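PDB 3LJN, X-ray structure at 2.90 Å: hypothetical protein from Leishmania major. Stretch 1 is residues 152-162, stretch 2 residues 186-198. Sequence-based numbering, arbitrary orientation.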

ATOM      1  N   TYR A 152     -12.696  -9.500  -1.718  1.00 58.67           N
ATOM      2  CA  TYR A 152     -12.049  -8.464  -2.539  1.00 56.26           C
ATOM      3  C   TYR A 152     -10.679  -8.850  -3.119  1.00 54.19           C
ATOM      4  O   TYR A 152      -9.927  -7.982  -3.555  1.00 52.02           O
ATOM      5  CB  TYR A 152     -11.874  -7.192  -1.701  1.00 54.14           C
ATOM      6  CG  TYR A 152     -13.173  -6.469  -1.475  1.00 56.30           C
ATOM      7  CD1 TYR A 152     -13.464  -5.303  -2.170  1.00 56.37           C
ATOM      8  CD2 TYR A 152     -14.124  -6.960  -0.583  1.00 58.79           C
ATOM      9  CE1 TYR A 152     -14.662  -4.640  -1.984  1.00 58.86           C
ATOM     10  CE2 TYR A 152     -15.328  -6.303  -0.392  1.00 61.30           C
ATOM     11  CZ  TYR A 152     -15.591  -5.141  -1.102  1.00 61.33           C
ATOM     12  OH  TYR A 152     -16.774  -4.468  -0.939  1.00 64.26           O
ATOM     13  N   LEU A 153     -10.345 -10.136  -3.130  1.00 55.26           N
ATOM     14  CA  LEU A 153      -9.078 -10.575  -3.727  1.00 53.97           C
ATOM     15  C   LEU A 153      -9.047 -10.341  -5.247  1.00 54.72           C
ATOM     16  O   LEU A 153      -8.040  -9.872  -5.775  1.00 52.87           O
ATOM     17  CB  LEU A 153      -8.783 -12.044  -3.368  1.00 55.62           C
ATOM     18  CG  LEU A 153      -7.746 -12.271  -2.250  1.00 53.86           C
ATOM     19  CD1 LEU A 153      -6.336 -12.130  -2.829  1.00 52.01           C
ATOM     20  CD2 LEU A 153      -7.915 -11.329  -1.040  1.00 52.20           C
ATOM     21  N   GLU A 154     -10.157 -10.643  -5.930  1.00 57.89           N
ATOM     22  CA  GLU A 154     -10.292 -10.444  -7.385  1.00 59.51           C
ATOM     23  C   GLU A 154     -10.061  -8.991  -7.822  1.00 57.56           C
ATOM     24  O   GLU A 154      -9.513  -8.743  -8.903  1.00 57.67           O
ATOM     25  CB  GLU A 154     -11.671 -10.949  -7.855  1.00 63.95           C
ATOM     26  CG  GLU A 154     -12.124 -10.560  -9.289  1.00 66.54           C
ATOM     27  CD  GLU A 154     -11.316 -11.224 -10.411  1.00 67.59           C
ATOM     28  OE1 GLU A 154     -10.068 -11.317 -10.288  1.00 64.75           O
ATOM     29  OE2 GLU A 154     -11.935 -11.631 -11.429  1.00 71.70           O
HETATM   30  N   MSE A 155     -10.487  -8.046  -6.986  1.00 56.24           N
HETATM   31  CA  MSE A 155     -10.263  -6.616  -7.233  1.00 54.64           C
HETATM   32  C   MSE A 155      -8.793  -6.264  -7.089  1.00 51.50           C
HETATM   33  O   MSE A 155      -8.238  -5.560  -7.928  1.00 51.07           O
HETATM   34  CB  MSE A 155     -11.081  -5.749  -6.257  1.00 54.47           C
HETATM   35  CG  MSE A 155     -11.091  -4.259  -6.593  1.00 53.91           C
HETATM   36 SE   MSE A 155     -12.195  -3.830  -8.190  1.00 58.09          SE
HETATM   37  CE  MSE A 155     -11.046  -2.463  -9.000  1.00 56.22           C
ATOM     38  N   ILE A 156      -8.173  -6.723  -6.006  1.00 49.78           N
ATOM     39  CA  ILE A 156      -6.752  -6.478  -5.780  1.00 47.41           C
ATOM     40  C   ILE A 156      -5.971  -6.822  -7.052  1.00 47.97           C
ATOM     41  O   ILE A 156      -5.155  -6.031  -7.508  1.00 46.99           O
ATOM     42  CB  ILE A 156      -6.205  -7.299  -4.571  1.00 46.54           C
ATOM     43  CG1 ILE A 156      -6.727  -6.729  -3.254  1.00 45.91           C
ATOM     44  CG2 ILE A 156      -4.686  -7.307  -4.561  1.00 45.08           C
ATOM     45  CD1 ILE A 156      -6.485  -7.609  -2.064  1.00 45.97           C
ATOM     46  N   LYS A 157      -6.251  -7.987  -7.635  1.00 50.04           N
ATOM     47  CA  LYS A 157      -5.577  -8.424  -8.855  1.00 51.23           C
ATOM     48  C   LYS A 157      -5.756  -7.406  -9.973  1.00 51.97           C
ATOM     49  O   LYS A 157      -4.786  -6.924 -10.541  1.00 51.34           O
ATOM     50  CB  LYS A 157      -6.085  -9.803  -9.300  1.00 54.16           C
ATOM     51  CG  LYS A 157      -5.354 -10.352 -10.533  1.00 55.91           C
ATOM     52  CD  LYS A 157      -5.274 -11.895 -10.578  1.00 58.31           C
ATOM     53  CE  LYS A 157      -6.622 -12.559 -10.899  1.00 61.82           C
ATOM     54  NZ  LYS A 157      -7.188 -12.119 -12.207  1.00 64.30           N
ATOM     55  N   ILE A 158      -7.003  -7.073 -10.272  1.00 53.75           N
ATOM     56  CA  ILE A 158      -7.312  -6.124 -11.332  1.00 55.15           C
ATOM     57  C   ILE A 158      -6.721  -4.735 -11.066  1.00 52.92           C
ATOM     58  O   ILE A 158      -6.193  -4.101 -11.981  1.00 53.51           O
ATOM     59  CB  ILE A 158      -8.837  -6.004 -11.566  1.00 57.99           C
ATOM     60  CG1 ILE A 158      -9.303  -7.042 -12.595  1.00 61.78           C
ATOM     61  CG2 ILE A 158      -9.189  -4.617 -12.077  1.00 58.63           C
ATOM     62  CD1 ILE A 158      -9.058  -8.480 -12.188  1.00 62.09           C
ATOM     63  N   LEU A 159      -6.797  -4.254  -9.828  1.00 50.82           N
ATOM     64  CA  LEU A 159      -6.282  -2.921  -9.546  1.00 49.31           C
ATOM     65  C   LEU A 159      -4.800  -2.878  -9.841  1.00 48.16           C
ATOM     66  O   LEU A 159      -4.318  -1.895 -10.384  1.00 48.42           O
ATOM     67  CB  LEU A 159      -6.535  -2.488  -8.103  1.00 47.65           C
ATOM     68  CG  LEU A 159      -7.922  -1.956  -7.749  1.00 48.99           C
ATOM     69  CD1 LEU A 159      -8.014  -1.686  -6.257  1.00 47.54           C
ATOM     70  CD2 LEU A 159      -8.263  -0.704  -8.521  1.00 50.45           C
ATOM     71  N   VAL A 160      -4.084  -3.949  -9.508  1.00 47.39           N
ATOM     72  CA  VAL A 160      -2.624  -3.949  -9.594  1.00 46.57           C
ATOM     73  C   VAL A 160      -2.152  -4.094 -11.045  1.00 48.47           C
ATOM     74  O   VAL A 160      -1.144  -3.495 -11.422  1.00 48.51           O
ATOM     75  CB  VAL A 160      -1.994  -5.019  -8.668  1.00 45.58           C
ATOM     76  CG1 VAL A 160      -0.484  -5.003  -8.778  1.00 45.35           C
ATOM     77  CG2 VAL A 160      -2.389  -4.768  -7.244  1.00 44.11           C
ATOM     78  N   GLN A 161      -2.888  -4.866 -11.848  1.00 50.50           N
ATOM     79  CA  GLN A 161      -2.675  -4.936 -13.316  1.00 53.05           C
ATOM     80  C   GLN A 161      -2.920  -3.605 -14.009  1.00 54.02           C
ATOM     81  O   GLN A 161      -2.236  -3.277 -14.975  1.00 55.52           O
ATOM     82  CB  GLN A 161      -3.589  -5.979 -13.965  1.00 55.67           C
ATOM     83  CG  GLN A 161      -3.060  -7.403 -13.861  1.00 56.21           C
ATOM     84  CD  GLN A 161      -4.131  -8.469 -14.053  1.00 58.68           C
ATOM     85  OE1 GLN A 161      -5.320  -8.208 -13.897  1.00 59.38           O
ATOM     86  NE2 GLN A 161      -3.704  -9.681 -14.376  1.00 60.45           N
ATOM     87  N   LEU A 162      -3.898  -2.848 -13.515  1.00 53.58           N
ATOM     88  CA  LEU A 162      -4.281  -1.572 -14.119  1.00 55.00           C
ATOM     89  C   LEU A 162      -3.253  -0.466 -13.884  1.00 53.81           C
ATOM     90  O   LEU A 162      -3.185   0.500 -14.643  1.00 55.58           O
ATOM     91  CB  LEU A 162      -5.661  -1.127 -13.604  1.00 55.38           C
ATOM     92  CG  LEU A 162      -6.879  -1.883 -14.165  1.00 58.14           C
ATOM     93  CD1 LEU A 162      -8.173  -1.439 -13.493  1.00 58.67           C
ATOM     94  CD2 LEU A 162      -6.988  -1.725 -15.676  1.00 61.72           C
TER
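Stretch 2, residues 186-198: REALDLMMDTVPS

Stretch 2 is helical from Arg186 to Thr195 and then leaves the helix at Val196. It lies along the helix of stretch 1 in nearly the same N-to-C direction. The two axes cross at -26° and come within 9.5 Å of each other. No hydrogen bond joins the stretches. The contact is van der Waals packing of side chains against one another and against backbone, with 540 Å² buried in all.

Leu191 is the main bump at the first part of the contact. Its CB points toward stretch 1, and its CD2 methyl enters the hollow formed by Leu153, Ile156 and Lys157. Leu191 CD2 is 3.2 Å from Leu153 CD1, a tight contact for two methyls. Leu191 CD2 is also 3.9 Å from Ile156 CG2 and 4.1 Å from Lys157 N. Leu153 CD1 in turn reaches the backbone of the other helix, 3.9 Å from Glu187 O.

Ile156 is the answering bump from stretch 1. It fits among Ala188, Leu191 and Met192. Ile156 CD1 is 4.1 Å from Ala188 CB, methyl against methyl. Ile156 CG2 is 3.9 Å from Met192 CG, in a selenomethionine.

One turn on, Thr195 points toward stretch 1 and puts its methyl among Lys157, Val160 and Gln161. Thr195 CG2 is 3.6 Å from Lys157 O and 3.9 Å from Gln161 CG. The hydroxyl turns back to its own helix: Thr195 OG1 donates a very short 2.5 Å hydrogen bond to Leu191 O.

Val160 fills the hollow where the helix of stretch 2 ends. Val160 CG1 lies 4.0 Å from Met192 O and 3.7 Å from Val196 CA. Pro197 follows alongside, with Pro197 CD 3.7 Å from Val160 O. Here the backbones are near, with Val160 CA and Val196 CA 5.9 Å apart.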

ATOM      1  N   ARG A 186      -1.758 -12.571   4.312  1.00 64.24           N
ATOM      2  CA  ARG A 186      -0.766 -13.053   3.340  1.00 63.97           C
ATOM      3  C   ARG A 186      -1.275 -13.156   1.906  1.00 64.75           C
ATOM      4  O   ARG A 186      -0.638 -12.630   1.009  1.00 63.78           O
ATOM      5  CB  ARG A 186      -0.146 -14.387   3.764  1.00 64.99           C
ATOM      6  CG  ARG A 186       1.333 -14.273   4.089  1.00 63.64           C
ATOM      7  CD  ARG A 186       2.139 -15.339   3.367  1.00 64.64           C
ATOM      8  NE  ARG A 186       3.567 -15.259   3.675  1.00 63.61           N
ATOM      9  CZ  ARG A 186       4.125 -15.672   4.814  1.00 63.55           C
ATOM     10  NH1 ARG A 186       3.384 -16.194   5.791  1.00 64.45           N
ATOM     11  NH2 ARG A 186       5.439 -15.550   4.986  1.00 62.70           N
ATOM     12  N   GLU A 187      -2.402 -13.826   1.680  1.00 66.63           N
ATOM     13  CA  GLU A 187      -2.962 -13.944   0.321  1.00 67.54           C
ATOM     14  C   GLU A 187      -2.937 -12.630  -0.458  1.00 66.05           C
ATOM     15  O   GLU A 187      -2.623 -12.608  -1.645  1.00 66.00           O
ATOM     16  CB  GLU A 187      -4.387 -14.491   0.354  1.00 69.68           C
ATOM     17  CG  GLU A 187      -4.450 -16.017   0.424  1.00 71.87           C
ATOM     18  CD  GLU A 187      -5.728 -16.590  -0.194  1.00 74.26           C
ATOM     19  OE1 GLU A 187      -6.765 -16.633   0.508  1.00 75.47           O
ATOM     20  OE2 GLU A 187      -5.694 -17.006  -1.377  1.00 75.09           O
ATOM     21  N   ALA A 188      -3.259 -11.537   0.221  1.00 65.02           N
ATOM     22  CA  ALA A 188      -3.200 -10.210  -0.379  1.00 63.71           C
ATOM     23  C   ALA A 188      -1.772  -9.814  -0.726  1.00 62.12           C
ATOM     24  O   ALA A 188      -1.533  -9.302  -1.805  1.00 61.69           O
ATOM     25  CB  ALA A 188      -3.816  -9.180   0.552  1.00 63.28           C
ATOM     26  N   LEU A 189      -0.828 -10.060   0.175  1.00 61.42           N
ATOM     27  CA  LEU A 189       0.565  -9.643  -0.029  1.00 60.07           C
ATOM     28  C   LEU A 189       1.265 -10.371  -1.175  1.00 60.63           C
ATOM     29  O   LEU A 189       2.019  -9.756  -1.935  1.00 59.88           O
ATOM     30  CB  LEU A 189       1.383  -9.809   1.262  1.00 59.39           C
ATOM     31  CG  LEU A 189       2.857  -9.384   1.191  1.00 58.18           C
ATOM     32  CD1 LEU A 189       3.271  -8.713   2.461  1.00 57.12           C
ATOM     33  CD2 LEU A 189       3.774 -10.552   0.899  1.00 58.89           C
ATOM     34  N   ASP A 190       1.042 -11.676  -1.280  1.00 62.16           N
ATOM     35  CA  ASP A 190       1.632 -12.460  -2.356  1.00 63.11           C
ATOM     36  C   ASP A 190       1.044 -12.026  -3.687  1.00 63.43           C
ATOM     37  O   ASP A 190       1.777 -11.725  -4.637  1.00 63.14           O
ATOM     38  CB  ASP A 190       1.361 -13.953  -2.164  1.00 65.06           C
ATOM     39  CG  ASP A 190       2.073 -14.537  -0.955  1.00 64.99           C
ATOM     40  OD1 ASP A 190       3.083 -13.951  -0.472  1.00 63.53           O
ATOM     41  OD2 ASP A 190       1.603 -15.610  -0.497  1.00 66.58           O
ATOM     42  N   LEU A 191      -0.284 -12.004  -3.744  1.00 64.18           N
ATOM     43  CA  LEU A 191      -0.992 -11.571  -4.932  1.00 64.58           C
ATOM     44  C   LEU A 191      -0.459 -10.224  -5.426  1.00 62.96           C
ATOM     45  O   LEU A 191      -0.177 -10.074  -6.607  1.00 63.14           O
ATOM     46  CB  LEU A 191      -2.494 -11.483  -4.656  1.00 65.44           C
ATOM     47  CG  LEU A 191      -3.376 -11.214  -5.873  1.00 66.23           C
ATOM     48  CD1 LEU A 191      -3.173 -12.293  -6.905  1.00 67.73           C
ATOM     49  CD2 LEU A 191      -4.825 -11.136  -5.469  1.00 67.27           C
HETATM   50  N   MSE A 192      -0.291  -9.257  -4.528  1.00 61.57           N
HETATM   51  CA  MSE A 192       0.226  -7.947  -4.921  1.00 60.26           C
HETATM   52  C   MSE A 192       1.617  -8.033  -5.534  1.00 59.90           C
HETATM   53  O   MSE A 192       1.871  -7.445  -6.576  1.00 59.76           O
HETATM   54  CB  MSE A 192       0.242  -6.972  -3.741  1.00 59.11           C
HETATM   55  CG  MSE A 192      -1.114  -6.310  -3.485  1.00 59.45           C
HETATM   56 SE   MSE A 192      -1.172  -5.027  -1.995  1.00 58.44          SE
HETATM   57  CE  MSE A 192      -0.271  -6.076  -0.619  1.00 58.12           C
HETATM   58  N   MSE A 193       2.512  -8.771  -4.891  1.00 59.91           N
HETATM   59  CA  MSE A 193       3.889  -8.890  -5.361  1.00 59.81           C
HETATM   60  C   MSE A 193       4.045  -9.788  -6.575  1.00 61.28           C
HETATM   61  O   MSE A 193       5.016  -9.649  -7.312  1.00 61.42           O
HETATM   62  CB  MSE A 193       4.777  -9.439  -4.255  1.00 59.57           C
HETATM   63  CG  MSE A 193       5.324  -8.382  -3.323  1.00 58.06           C
HETATM   64 SE   MSE A 193       5.923  -9.297  -1.684  1.00 58.00          SE
HETATM   65  CE  MSE A 193       7.504  -8.209  -1.214  1.00 56.65           C
ATOM     66  N   ASP A 194       3.123 -10.723  -6.774  1.00 62.60           N
ATOM     67  CA  ASP A 194       3.208 -11.633  -7.922  1.00 64.30           C
ATOM     68  C   ASP A 194       2.420 -11.109  -9.135  1.00 64.60           C
ATOM     69  O   ASP A 194       2.808 -11.336 -10.273  1.00 65.51           O
ATOM     70  CB  ASP A 194       2.769 -13.046  -7.508  1.00 65.95           C
ATOM     71  CG  ASP A 194       3.546 -13.567  -6.267  1.00 65.71           C
ATOM     72  OD1 ASP A 194       4.383 -12.807  -5.714  1.00 64.19           O
ATOM     73  OD2 ASP A 194       3.316 -14.727  -5.838  1.00 67.15           O
ATOM     74  N   THR A 195       1.340 -10.377  -8.879  1.00 63.93           N
ATOM     75  CA  THR A 195       0.541  -9.732  -9.925  1.00 64.10           C
ATOM     76  C   THR A 195       1.206  -8.490 -10.491  1.00 62.94           C
ATOM     77  O   THR A 195       0.976  -8.144 -11.640  1.00 63.35           O
ATOM     78  CB  THR A 195      -0.841  -9.297  -9.380  1.00 63.97           C
ATOM     79  OG1 THR A 195      -1.449 -10.392  -8.684  1.00 65.12           O
ATOM     80  CG2 THR A 195      -1.767  -8.850 -10.506  1.00 64.56           C
ATOM     81  N   VAL A 196       2.007  -7.812  -9.671  1.00 61.61           N
ATOM     82  CA  VAL A 196       2.625  -6.520 -10.035  1.00 60.59           C
ATOM     83  C   VAL A 196       3.428  -6.645 -11.332  1.00 61.35           C
ATOM     84  O   VAL A 196       4.371  -7.432 -11.403  1.00 61.99           O
ATOM     85  CB  VAL A 196       3.528  -5.961  -8.881  1.00 59.34           C
ATOM     86  CG1 VAL A 196       4.732  -6.856  -8.646  1.00 59.72           C
ATOM     87  CG2 VAL A 196       3.974  -4.547  -9.169  1.00 58.52           C
ATOM     88  N   PRO A 197       3.054  -5.871 -12.366  1.00 61.45           N
ATOM     89  CA  PRO A 197       3.683  -6.060 -13.677  1.00 62.45           C
ATOM     90  C   PRO A 197       5.193  -5.836 -13.631  1.00 62.30           C
ATOM     91  O   PRO A 197       5.944  -6.709 -14.034  1.00 63.43           O
ATOM     92  CB  PRO A 197       2.991  -5.017 -14.567  1.00 62.32           C
ATOM     93  CG  PRO A 197       2.478  -3.980 -13.635  1.00 61.05           C
ATOM     94  CD  PRO A 197       2.205  -4.665 -12.324  1.00 60.69           C
ATOM     95  N   SER A 198       5.627  -4.693 -13.112  1.00 61.13           N
ATOM     96  CA  SER A 198       7.037  -4.361 -13.113  1.00 61.15           C
ATOM     97  C   SER A 198       7.784  -5.191 -12.092  1.00 61.09           C
ATOM     98  O   SER A 198       8.417  -6.173 -12.453  1.00 62.29           O
ATOM     99  CB  SER A 198       7.245  -2.873 -12.836  1.00 60.15           C
TER